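Local structure of carbohydrate deacetylase (Enterococcus faecalis, 2I5I) at residues T193-L198 with S241-E246. The protein probably removes acetyl groups from acetylated carbohydrates as a magnesium-dependent hydrolase, a step in the breakdown of oligosaccharides. Residues are numbered along the deposited sequence; the frame is centred on the assembly and turned at random.
Sequences TILQLL and SQEVKE
The one flat group in this contact is the carboxylate of Glu243, and Leu195 meets it from one side: CD1 lies 3.8 Å from OE2, clearly off the carboxylate plane, on the side of the oxygen nearer the leucine. This is helix-helix packing on the outside of the curled parallel sheet of this YdjC-family deacetylase. Helices 191-203 and 242-250, which lead into strands 208-213 and 254-256, run in broadly the same direction here. Glu243 bridges the gap because its chain is fully extended, with CG anti to the backbone N (chi1 -178°). At this exposed margin a glutamate suits its place: its methylenes span the groove while the charge can remain in water, and the methyl offers it only a van der Waals neighbour. Leu195 is long enough to reach across and also rests on Ala247, a small residue that probably leaves room for the leucine.

Deeper in, the contact becomes wholly apolar. The CG2 methyl of Ile194 approaches CG1 of Val244 at 4.1 Å, and the two side chains cross at about a right angle. Each touching methyl lies anti to its own backbone N, for Val244 at chi1 173°. Branching at CB suits both residues, since a methyl is held close to the backbone where the helices approach, with the two CA atoms 7.4 Å apart. Ile238 of helix 231-239 touches both and extends this buried patch. Three residues before Val244 stands Ser241, the N-cap of helix 242-250, whose OG donates to Ile238 O and accepts a weak capping bond from Val244 N, with N and OG 3.4 Å apart.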
loop_
_atom_site.group_PDB
_atom_site.type_symbol
_atom_site.label_atom_id
_atom_site.label_comp_id
_atom_site.label_asym_id
_atom_site.label_seq_id
_atom_site.Cartn_x
_atom_site.Cartn_y
_atom_site.Cartn_z
ATOM N N THR A 193 38.272 -5.198 -6.436
ATOM C CA THR A 193 38.263 -5.583 -5.033
ATOM C C THR A 193 37.157 -6.608 -4.799
ATOM O O THR A 193 37.342 -7.591 -4.087
ATOM C CB THR A 193 38.079 -4.381 -4.103
ATOM O OG1 THR A 193 39.161 -3.456 -4.228
ATOM C CG2 THR A 193 38.153 -4.819 -2.641
ATOM N N ILE A 194 36.006 -6.349 -5.420
ATOM C CA ILE A 194 34.834 -7.177 -5.215
ATOM C C ILE A 194 35.068 -8.574 -5.789
ATOM O O ILE A 194 34.673 -9.563 -5.171
ATOM C CB ILE A 194 33.573 -6.579 -5.869
ATOM C CG1 ILE A 194 33.021 -5.349 -5.154
ATOM C CG2 ILE A 194 32.505 -7.660 -6.030
ATOM C CD1 ILE A 194 32.414 -5.627 -3.799
ATOM N N LEU A 195 35.698 -8.646 -6.963
ATOM C CA LEU A 195 35.956 -9.946 -7.575
ATOM C C LEU A 195 36.914 -10.734 -6.674
ATOM O O LEU A 195 36.696 -11.913 -6.429
ATOM C CB LEU A 195 36.540 -9.818 -8.980
ATOM C CG LEU A 195 35.736 -8.987 -9.986
ATOM C CD1 LEU A 195 36.408 -8.933 -11.347
ATOM C CD2 LEU A 195 34.329 -9.537 -10.150
ATOM N N GLN A 196 37.921 -10.021 -6.207
ATOM C CA GLN A 196 38.918 -10.517 -5.271
ATOM C C GLN A 196 38.273 -11.132 -4.037
ATOM O O GLN A 196 38.564 -12.241 -3.616
ATOM C CB GLN A 196 39.831 -9.392 -4.796
ATOM C CG GLN A 196 41.101 -9.144 -5.596
ATOM C CD GLN A 196 41.700 -7.795 -5.199
ATOM O OE1 GLN A 196 42.007 -7.597 -4.022
ATOM N NE2 GLN A 196 41.836 -6.886 -6.159
ATOM N N LEU A 197 37.361 -10.364 -3.437
ATOM C CA LEU A 197 36.681 -10.894 -2.264
ATOM C C LEU A 197 35.848 -12.108 -2.642
ATOM O O LEU A 197 35.702 -13.042 -1.860
ATOM C CB LEU A 197 35.804 -9.816 -1.634
ATOM C CG LEU A 197 36.525 -8.636 -1.005
ATOM C CD1 LEU A 197 35.525 -7.574 -0.560
ATOM C CD2 LEU A 197 37.391 -9.072 0.176
ATOM N N LEU A 198 35.295 -12.089 -3.855
ATOM C CA LEU A 198 34.446 -13.226 -4.233
ATOM C C LEU A 198 35.315 -14.470 -4.390
ATOM O O LEU A 198 34.988 -15.572 -3.962
ATOM C CB LEU A 198 33.656 -12.916 -5.504
ATOM C CG LEU A 198 32.598 -11.814 -5.414
ATOM C CD1 LEU A 198 31.976 -11.554 -6.782
ATOM C CD2 LEU A 198 31.536 -12.182 -4.391
ATOM N N SER A 241 26.230 -2.847 -10.537
ATOM C CA SER A 241 26.769 -3.154 -11.857
ATOM C C SER A 241 26.482 -4.576 -12.307
ATOM O O SER A 241 26.415 -5.524 -11.528
ATOM C CB SER A 241 28.274 -2.866 -11.898
ATOM O OG SER A 241 29.059 -3.753 -11.119
ATOM N N GLN A 242 26.290 -4.746 -13.623
ATOM C CA GLN A 242 26.114 -6.057 -14.217
ATOM C C GLN A 242 27.303 -6.981 -13.973
ATOM O O GLN A 242 27.125 -8.184 -13.787
ATOM C CB GLN A 242 25.901 -5.921 -15.734
ATOM C CG GLN A 242 25.424 -7.230 -16.364
ATOM C CD GLN A 242 23.934 -7.157 -16.660
ATOM O OE1 GLN A 242 23.551 -6.508 -17.634
ATOM N NE2 GLN A 242 23.117 -7.814 -15.840
ATOM N N GLU A 243 28.507 -6.425 -13.984
ATOM C CA GLU A 243 29.719 -7.206 -13.777
ATOM C C GLU A 243 29.719 -7.867 -12.409
ATOM O O GLU A 243 30.060 -9.038 -12.247
ATOM C CB GLU A 243 30.962 -6.321 -13.888
ATOM C CG GLU A 243 32.238 -7.139 -13.712
ATOM C CD GLU A 243 33.490 -6.331 -14.008
ATOM O OE1 GLU A 243 33.355 -5.105 -14.216
ATOM O OE2 GLU A 243 34.593 -6.919 -14.033
ATOM N N VAL A 244 29.315 -7.090 -11.403
ATOM C CA VAL A 244 29.273 -7.675 -10.064
ATOM C C VAL A 244 28.240 -8.775 -9.986
ATOM O O VAL A 244 28.550 -9.870 -9.512
ATOM C CB VAL A 244 28.996 -6.589 -9.006
ATOM C CG1 VAL A 244 28.780 -7.247 -7.654
ATOM C CG2 VAL A 244 30.141 -5.592 -9.017
ATOM N N LYS A 245 27.015 -8.520 -10.457
ATOM C CA LYS A 245 25.992 -9.561 -10.434
ATOM C C LYS A 245 26.467 -10.815 -11.162
ATOM O O LYS A 245 26.318 -11.915 -10.625
ATOM C CB LYS A 245 24.682 -9.053 -11.049
ATOM C CG LYS A 245 24.055 -7.967 -10.178
ATOM C CD LYS A 245 22.809 -7.392 -10.831
ATOM C CE LYS A 245 22.365 -6.121 -10.120
ATOM N NZ LYS A 245 22.131 -4.992 -11.065
ATOM N N GLU A 246 27.039 -10.648 -12.351
ATOM C CA GLU A 246 27.520 -11.808 -13.107
ATOM C C GLU A 246 28.598 -12.575 -12.348
ATOM O O GLU A 246 28.606 -13.812 -12.375
ATOM C CB GLU A 246 28.029 -11.363 -14.489
ATOM C CG GLU A 246 26.872 -11.217 -15.476
ATOM C CD GLU A 246 27.214 -10.499 -16.761
ATOM O OE1 GLU A 246 28.415 -10.268 -17.021
ATOM O OE2 GLU A 246 26.246 -10.183 -17.496
#